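Local coordinates for periplasmic His/Glu/Gln/Arg/opine family-binding protein (Silicibacter pomeroyi, PDB 3I6V) that binds lysine in the cleft between its two lobes and probably serves as the periplasmic solute receptor of an amino-acid ABC transporter, at residues Leu105-Ala118 against Ala126-Ala140. Residues are numbered along the deposited sequence; the frame is centred on the assembly and turned at random.
With LYS (lysine), chain B.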
ATOM      1  N   LEU A 105     -17.910 -10.624 -11.367  1.00 36.20           N
ATOM      2  CA  LEU A 105     -16.503 -10.690 -10.952  1.00 36.94           C
ATOM      3  C   LEU A 105     -15.612 -11.478 -11.907  1.00 37.32           C
ATOM      4  O   LEU A 105     -14.401 -11.555 -11.700  1.00 38.53           O
ATOM      5  CB  LEU A 105     -16.379 -11.264  -9.535  1.00 37.02           C
ATOM      6  CG  LEU A 105     -17.188 -10.593  -8.435  1.00 37.76           C
ATOM      7  CD1 LEU A 105     -16.767 -11.101  -7.048  1.00 36.22           C
ATOM      8  CD2 LEU A 105     -17.101  -9.041  -8.532  1.00 36.99           C
ATOM      9  N   SER A 106     -16.192 -12.082 -12.939  1.00 36.78           N
ATOM     10  CA  SER A 106     -15.407 -12.734 -13.970  0.50 36.50           C
ATOM     11  C   SER A 106     -15.415 -11.876 -15.230  1.00 36.47           C
ATOM     12  O   SER A 106     -14.910 -12.267 -16.261  1.00 36.38           O
ATOM     13  CB  SER A 106     -15.917 -14.157 -14.238  0.50 36.73           C
ATOM     14  OG  SER A 106     -15.656 -15.004 -13.129  0.50 35.91           O
ATOM     15  N   GLY A 107     -15.991 -10.677 -15.129  1.00 36.83           N
ATOM     16  CA  GLY A 107     -15.980  -9.741 -16.266  1.00 36.00           C
ATOM     17  C   GLY A 107     -14.703  -8.921 -16.310  1.00 35.70           C
ATOM     18  O   GLY A 107     -13.571  -9.472 -16.233  1.00 35.38           O
ATOM     19  N   ILE A 108     -14.871  -7.607 -16.447  1.00 33.88           N
ATOM     20  CA  ILE A 108     -13.738  -6.680 -16.530  1.00 33.07           C
ATOM     21  C   ILE A 108     -13.417  -6.193 -15.126  1.00 31.48           C
ATOM     22  O   ILE A 108     -14.250  -5.535 -14.480  1.00 30.52           O
ATOM     23  CB  ILE A 108     -14.030  -5.492 -17.474  1.00 33.55           C
ATOM     24  CG1 ILE A 108     -14.093  -5.997 -18.931  1.00 36.05           C
ATOM     25  CG2 ILE A 108     -12.957  -4.438 -17.327  1.00 33.34           C
ATOM     26  CD1 ILE A 108     -14.878  -5.102 -19.875  1.00 39.95           C
ATOM     27  N   VAL A 109     -12.219  -6.535 -14.642  1.00 29.93           N
ATOM     28  CA  VAL A 109     -11.847  -6.147 -13.287  1.00 27.67           C
ATOM     29  C   VAL A 109     -10.666  -5.178 -13.344  1.00 27.53           C
ATOM     30  O   VAL A 109      -9.663  -5.443 -13.995  1.00 27.88           O
ATOM     31  CB  VAL A 109     -11.614  -7.366 -12.333  1.00 28.15           C
ATOM     32  CG1 VAL A 109     -11.294  -6.892 -10.915  1.00 24.88           C
ATOM     33  CG2 VAL A 109     -12.865  -8.249 -12.253  1.00 26.87           C
ATOM     34  N   ALA A 110     -10.861  -4.008 -12.741  1.00 26.03           N
ATOM     35  CA  ALA A 110      -9.828  -2.987 -12.660  1.00 25.32           C
ATOM     36  C   ALA A 110      -8.865  -3.318 -11.503  1.00 23.43           C
ATOM     37  O   ALA A 110      -9.282  -3.761 -10.441  1.00 22.04           O
ATOM     38  CB  ALA A 110     -10.455  -1.600 -12.415  1.00 24.85           C
ATOM     39  N   ALA A 111      -7.580  -3.086 -11.731  1.00 22.62           N
ATOM     40  CA  ALA A 111      -6.586  -3.194 -10.646  1.00 21.94           C
ATOM     41  C   ALA A 111      -5.470  -2.232 -10.972  1.00 21.66           C
ATOM     42  O   ALA A 111      -5.177  -1.956 -12.152  1.00 22.37           O
ATOM     43  CB  ALA A 111      -6.024  -4.632 -10.530  1.00 20.77           C
ATOM     44  N   GLN A 112      -4.822  -1.733  -9.938  1.00 21.57           N
ATOM     45  CA  GLN A 112      -3.625  -0.930 -10.150  1.00 20.89           C
ATOM     46  C   GLN A 112      -2.482  -1.733 -10.761  1.00 22.00           C
ATOM     47  O   GLN A 112      -2.205  -2.881 -10.351  1.00 22.41           O
ATOM     48  CB  GLN A 112      -3.184  -0.249  -8.847  1.00 19.79           C
ATOM     49  CG  GLN A 112      -1.935   0.661  -9.033  1.00 19.78           C
ATOM     50  CD  GLN A 112      -1.628   1.513  -7.815  1.00 18.75           C
ATOM     51  OE1 GLN A 112      -1.981   1.169  -6.704  1.00 23.48           O
ATOM     52  NE2 GLN A 112      -0.987   2.645  -8.033  1.00 20.48           N
ATOM     53  N   THR A 113      -1.784  -1.112 -11.713  1.00 21.78           N
ATOM     54  CA  THR A 113      -0.624  -1.720 -12.350  1.00 23.96           C
ATOM     55  C   THR A 113       0.450  -2.105 -11.330  1.00 22.47           C
ATOM     56  O   THR A 113       0.592  -1.440 -10.321  1.00 22.85           O
ATOM     57  CB  THR A 113       0.044  -0.741 -13.366  1.00 24.45           C
ATOM     58  OG1 THR A 113      -0.956  -0.263 -14.275  1.00 32.76           O
ATOM     59  CG2 THR A 113       1.035  -1.451 -14.174  1.00 25.92           C
ATOM     60  N   ALA A 114       1.197  -3.163 -11.617  1.00 20.81           N
ATOM     61  CA  ALA A 114       2.329  -3.578 -10.766  1.00 20.30           C
ATOM     62  C   ALA A 114       1.944  -3.862  -9.310  1.00 19.36           C
ATOM     63  O   ALA A 114       2.688  -3.494  -8.401  1.00 18.67           O
ATOM     64  CB  ALA A 114       3.514  -2.517 -10.825  1.00 19.57           C
ATOM     65  N   THR A 115       0.789  -4.497  -9.090  1.00 18.99           N
ATOM     66  CA  THR A 115       0.390  -4.868  -7.728  1.00 19.41           C
ATOM     67  C   THR A 115       0.089  -6.372  -7.640  1.00 18.75           C
ATOM     68  O   THR A 115      -0.114  -7.045  -8.662  1.00 17.94           O
ATOM     69  CB  THR A 115      -0.892  -4.121  -7.257  1.00 18.97           C
ATOM     70  OG1 THR A 115      -1.964  -4.412  -8.139  1.00 18.85           O
ATOM     71  CG2 THR A 115      -0.657  -2.570  -7.151  1.00 18.96           C
ATOM     72  N   ILE A 116       0.011  -6.880  -6.416  1.00 19.15           N
ATOM     73  CA  ILE A 116      -0.330  -8.293  -6.235  1.00 18.45           C
ATOM     74  C   ILE A 116      -1.762  -8.508  -6.692  1.00 18.68           C
ATOM     75  O   ILE A 116      -2.109  -9.594  -7.175  1.00 17.65           O
ATOM     76  CB  ILE A 116      -0.097  -8.752  -4.790  1.00 18.91           C
ATOM     77  CG1 ILE A 116      -0.975  -7.964  -3.808  1.00 17.79           C
ATOM     78  CG2 ILE A 116       1.394  -8.580  -4.439  1.00 18.60           C
ATOM     79  CD1 ILE A 116      -0.668  -8.200  -2.343  1.00 20.85           C
ATOM     80  N   GLN A 117      -2.582  -7.454  -6.576  1.00 19.69           N
ATOM     81  CA  GLN A 117      -4.006  -7.543  -6.985  1.00 18.34           C
ATOM     82  C   GLN A 117      -4.109  -7.688  -8.485  1.00 19.10           C
ATOM     83  O   GLN A 117      -4.838  -8.562  -8.984  1.00 20.00           O
ATOM     84  CB  GLN A 117      -4.838  -6.357  -6.453  1.00 19.11           C
ATOM     85  CG  GLN A 117      -5.109  -6.452  -4.934  1.00 17.61           C
ATOM     86  CD  GLN A 117      -3.947  -5.907  -4.106  1.00 17.70           C
ATOM     87  OE1 GLN A 117      -3.005  -5.333  -4.666  1.00 18.07           O
ATOM     88  NE2 GLN A 117      -4.000  -6.089  -2.771  1.00 19.49           N
ATOM     89  N   ALA A 118      -3.356  -6.875  -9.222  1.00 18.58           N
ATOM     90  CA  ALA A 118      -3.274  -7.073 -10.668  1.00 18.28           C
ATOM     91  C   ALA A 118      -2.765  -8.488 -11.018  1.00 18.84           C
ATOM     92  O   ALA A 118      -3.306  -9.113 -11.911  1.00 18.40           O
ATOM     93  CB  ALA A 118      -2.370  -6.022 -11.332  1.00 17.79           C
ATOM     94  N   ALA A 126     -11.079 -13.639 -14.901  1.00 39.71           N
ATOM     95  CA  ALA A 126     -11.514 -12.248 -15.173  1.00 39.55           C
ATOM     96  C   ALA A 126     -10.639 -11.615 -16.246  1.00 39.42           C
ATOM     97  O   ALA A 126      -9.532 -12.080 -16.493  1.00 39.93           O
ATOM     98  CB  ALA A 126     -11.518 -11.411 -13.898  1.00 39.89           C
ATOM     99  N   THR A 127     -11.155 -10.583 -16.917  1.00 38.53           N
ATOM    100  CA  THR A 127     -10.365  -9.761 -17.822  1.00 37.75           C
ATOM    101  C   THR A 127      -9.758  -8.599 -17.011  1.00 36.20           C
ATOM    102  O   THR A 127     -10.483  -7.834 -16.373  1.00 36.14           O
ATOM    103  CB  THR A 127     -11.232  -9.248 -18.984  1.00 38.13           C
ATOM    104  OG1 THR A 127     -11.592 -10.365 -19.797  1.00 40.14           O
ATOM    105  CG2 THR A 127     -10.491  -8.231 -19.857  1.00 39.39           C
ATOM    106  N   LEU A 128      -8.428  -8.501 -17.015  1.00 33.87           N
ATOM    107  CA  LEU A 128      -7.729  -7.473 -16.238  1.00 31.91           C
ATOM    108  C   LEU A 128      -7.603  -6.175 -17.028  1.00 31.23           C
ATOM    109  O   LEU A 128      -7.116  -6.186 -18.133  1.00 31.92           O
ATOM    110  CB  LEU A 128      -6.320  -7.960 -15.879  1.00 31.10           C
ATOM    111  CG  LEU A 128      -5.346  -6.927 -15.282  1.00 28.54           C
ATOM    112  CD1 LEU A 128      -5.829  -6.365 -13.982  1.00 24.21           C
ATOM    113  CD2 LEU A 128      -3.916  -7.510 -15.132  1.00 26.26           C
ATOM    114  N   VAL A 129      -8.001  -5.057 -16.442  1.00 30.69           N
ATOM    115  CA  VAL A 129      -7.536  -3.764 -16.939  1.00 29.60           C
ATOM    116  C   VAL A 129      -6.733  -3.029 -15.842  1.00 28.52           C
ATOM    117  O   VAL A 129      -7.197  -2.852 -14.700  1.00 27.34           O
ATOM    118  CB  VAL A 129      -8.702  -2.892 -17.564  1.00 29.91           C
ATOM    119  CG1 VAL A 129      -9.832  -2.688 -16.560  1.00 32.69           C
ATOM    120  CG2 VAL A 129      -8.181  -1.543 -18.094  1.00 30.91           C
ATOM    121  N   GLU A 130      -5.528  -2.607 -16.207  1.00 27.53           N
ATOM    122  CA  GLU A 130      -4.602  -1.956 -15.269  1.00 27.42           C
ATOM    123  C   GLU A 130      -4.634  -0.439 -15.360  1.00 27.28           C
ATOM    124  O   GLU A 130      -4.673   0.090 -16.453  1.00 26.65           O
ATOM    125  CB  GLU A 130      -3.187  -2.430 -15.567  1.00 27.60           C
ATOM    126  CG  GLU A 130      -3.007  -3.886 -15.191  1.00 27.95           C
ATOM    127  CD  GLU A 130      -1.586  -4.385 -15.402  1.00 31.99           C
ATOM    128  OE1 GLU A 130      -0.810  -4.393 -14.426  1.00 31.73           O
ATOM    129  OE2 GLU A 130      -1.255  -4.814 -16.527  1.00 35.30           O
ATOM    130  N   PHE A 131      -4.586   0.234 -14.209  1.00 26.78           N
ATOM    131  CA  PHE A 131      -4.539   1.691 -14.123  1.00 27.59           C
ATOM    132  C   PHE A 131      -3.344   2.130 -13.279  1.00 27.80           C
ATOM    133  O   PHE A 131      -2.974   1.454 -12.311  1.00 27.18           O
ATOM    134  CB  PHE A 131      -5.841   2.227 -13.478  1.00 27.07           C
ATOM    135  CG  PHE A 131      -7.043   1.943 -14.301  1.00 30.10           C
ATOM    136  CD1 PHE A 131      -7.763   0.749 -14.129  1.00 30.99           C
ATOM    137  CD2 PHE A 131      -7.398   2.807 -15.338  1.00 33.36           C
ATOM    138  CE1 PHE A 131      -8.850   0.447 -14.930  1.00 32.03           C
ATOM    139  CE2 PHE A 131      -8.497   2.511 -16.156  1.00 34.94           C
ATOM    140  CZ  PHE A 131      -9.220   1.325 -15.948  1.00 32.85           C
ATOM    141  N   ALA A 132      -2.774   3.278 -13.636  1.00 27.73           N
ATOM    142  CA  ALA A 132      -1.564   3.809 -12.989  1.00 26.88           C
ATOM    143  C   ALA A 132      -1.774   4.159 -11.525  1.00 26.22           C
ATOM    144  O   ALA A 132      -0.848   4.012 -10.714  1.00 26.59           O
ATOM    145  CB  ALA A 132      -1.028   5.048 -13.786  1.00 27.41           C
ATOM    146  N   THR A 133      -2.967   4.627 -11.150  1.00 24.50           N
ATOM    147  CA  THR A 133      -3.149   5.131  -9.787  1.00 24.17           C
ATOM    148  C   THR A 133      -4.331   4.451  -9.135  1.00 23.96           C
ATOM    149  O   THR A 133      -5.196   3.931  -9.845  1.00 25.31           O
ATOM    150  CB  THR A 133      -3.406   6.674  -9.759  1.00 25.01           C
ATOM    151  OG1 THR A 133      -4.714   6.923 -10.293  1.00 22.28           O
ATOM    152  CG2 THR A 133      -2.309   7.473 -10.543  1.00 25.35           C
ATOM    153  N   PRO A 134      -4.408   4.464  -7.793  1.00 23.45           N
ATOM    154  CA  PRO A 134      -5.550   3.830  -7.135  1.00 23.63           C
ATOM    155  C   PRO A 134      -6.887   4.547  -7.468  1.00 24.86           C
ATOM    156  O   PRO A 134      -7.913   3.906  -7.741  1.00 23.27           O
ATOM    157  CB  PRO A 134      -5.216   3.994  -5.657  1.00 23.73           C
ATOM    158  CG  PRO A 134      -3.664   4.074  -5.624  1.00 23.43           C
ATOM    159  CD  PRO A 134      -3.441   4.986  -6.810  1.00 23.81           C
ATOM    160  N   GLU A 135      -6.868   5.879  -7.475  1.00 25.64           N
ATOM    161  CA  GLU A 135      -8.097   6.597  -7.794  1.00 26.23           C
ATOM    162  C   GLU A 135      -8.653   6.251  -9.178  1.00 25.04           C
ATOM    163  O   GLU A 135      -9.860   6.211  -9.348  1.00 26.04           O
ATOM    164  CB  GLU A 135      -7.939   8.119  -7.618  1.00 27.06           C
ATOM    165  CG  GLU A 135      -9.306   8.904  -7.817  1.00 31.10           C
ATOM    166  CD  GLU A 135     -10.526   8.371  -6.976  1.00 36.94           C
ATOM    167  OE1 GLU A 135     -10.356   7.878  -5.806  1.00 34.01           O
ATOM    168  OE2 GLU A 135     -11.683   8.472  -7.509  1.00 38.97           O
ATOM    169  N   GLU A 136      -7.801   6.000 -10.160  1.00 25.36           N
ATOM    170  CA  GLU A 136      -8.269   5.621 -11.504  1.00 26.90           C
ATOM    171  C   GLU A 136      -9.049   4.286 -11.543  1.00 26.42           C
ATOM    172  O   GLU A 136      -9.990   4.113 -12.339  1.00 26.18           O
ATOM    173  CB  GLU A 136      -7.110   5.583 -12.506  1.00 27.02           C
ATOM    174  CG  GLU A 136      -6.650   6.981 -12.985  1.00 31.92           C
ATOM    175  CD  GLU A 136      -5.202   7.004 -13.512  1.00 37.53           C
ATOM    176  OE1 GLU A 136      -4.571   5.937 -13.673  1.00 38.99           O
ATOM    177  OE2 GLU A 136      -4.676   8.123 -13.760  1.00 42.88           O
ATOM    178  N   THR A 137      -8.646   3.338 -10.701  1.00 25.45           N
ATOM    179  CA  THR A 137      -9.400   2.078 -10.570  1.00 25.04           C
ATOM    180  C   THR A 137     -10.789   2.313 -10.000  1.00 25.92           C
ATOM    181  O   THR A 137     -11.735   1.646 -10.409  1.00 27.21           O
ATOM    182  CB  THR A 137      -8.656   1.007  -9.688  1.00 24.51           C
ATOM    183  OG1 THR A 137      -8.652   1.410  -8.310  1.00 22.02           O
ATOM    184  CG2 THR A 137      -7.209   0.828 -10.171  1.00 22.42           C
ATOM    185  N   ILE A 138     -10.925   3.238  -9.052  1.00 26.54           N
ATOM    186  CA  ILE A 138     -12.248   3.525  -8.472  1.00 27.16           C
ATOM    187  C   ILE A 138     -13.119   4.214  -9.533  1.00 28.45           C
ATOM    188  O   ILE A 138     -14.296   3.850  -9.725  1.00 28.32           O
ATOM    189  CB  ILE A 138     -12.158   4.433  -7.211  1.00 27.37           C
ATOM    190  CG1 ILE A 138     -11.245   3.821  -6.148  1.00 25.21           C
ATOM    191  CG2 ILE A 138     -13.548   4.745  -6.647  1.00 26.20           C
ATOM    192  CD1 ILE A 138     -11.574   2.345  -5.774  1.00 21.45           C
ATOM    193  N   ALA A 139     -12.522   5.180 -10.227  1.00 28.78           N
ATOM    194  CA  ALA A 139     -13.212   5.921 -11.289  1.00 30.11           C
ATOM    195  C   ALA A 139     -13.714   4.977 -12.385  1.00 30.57           C
ATOM    196  O   ALA A 139     -14.824   5.170 -12.905  1.00 30.08           O
ATOM    197  CB  ALA A 139     -12.295   7.028 -11.873  1.00 29.65           C
ATOM    198  N   ALA A 140     -12.927   3.943 -12.718  1.00 30.35           N
ATOM    199  CA  ALA A 140     -13.321   2.997 -13.774  1.00 31.32           C
ATOM    200  C   ALA A 140     -14.585   2.218 -13.411  1.00 31.50           C
ATOM    201  O   ALA A 140     -15.390   1.878 -14.289  1.00 33.28           O
ATOM    202  CB  ALA A 140     -12.157   2.015 -14.144  1.00 30.73           C
TER
HETATM  203  N   LYS B   1      -0.123  -4.075  -1.168  1.00 19.25           N
HETATM  204  CA  LYS B   1      -0.406  -4.248  -2.631  1.00 19.15           C
HETATM  205  C   LYS B   1       0.865  -4.524  -3.402  1.00 19.85           C
HETATM  206  O   LYS B   1       1.951  -4.421  -2.815  1.00 20.69           O
HETATM  207  CB  LYS B   1      -1.109  -2.990  -3.199  1.00 18.75           C
HETATM  208  CG  LYS B   1      -0.250  -1.726  -3.230  1.00 17.98           C
HETATM  209  CD  LYS B   1      -1.099  -0.515  -3.751  1.00 20.74           C
HETATM  210  CE  LYS B   1      -0.262   0.809  -3.891  1.00 20.73           C
HETATM  211  NZ  LYS B   1      -1.188   1.983  -4.302  1.00 20.25           N
HETATM  212  OXT LYS B   1       0.824  -4.833  -4.628  1.00 20.47           O
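Phe131 CE1 lies 3.6 Å from Ala110 CB, approached obliquely, while one face of the Phe131 ring carries the carbonyl Glu136 O, 4.1 Å above the plane and over the centre. The Gln112 amide uses both ends: NE2 donates to Ala132 O at 3.0 Å, approaching from above that carbonyl's plane, and also bonds Glu12, whereas OE1 accepts from NZ of the bound lysine at 2.7 Å. With CG anti to the backbone N (chi1 -178°) and the chain extended beyond it, the glutamine runs alongside Pro134, whose CG touches both OE1 and the ligand NZ. With an alanine here, the ligand ammonium would probably lose this acceptor, and Ala132 O and Glu12 the NE2 donor they share. Strands 108-112 and 127-131 pair in parallel through six backbone bonds, from Thr127 N to Gly107 O through Thr113 N to Phe131 O. On one sheet face Ile108 CG2 packs on Val129 CG1 at 3.7 Å, and Thr137 of helix 134-142 sets CG2 3.5 Å from Gln112 N. On the other, Leu128 reaches Ala111 CB with CD1 and Ala118 O with CD2. As the N-cap of helix 116-123, Thr115 OG1 accepts from Ala118 N and donates to Gln112 O; Ile116 N of this helix donates to OXT of the bound lysine at 2.8 Å. Thr133 and Glu136 form a capping box at the start of helix 134-142. Parallel strands joined by helix 116-123 make a beta-alpha-beta unit, its C-terminal strand ends and helix N-termini lining the ligand cleft, as in periplasmic solute-binding proteins.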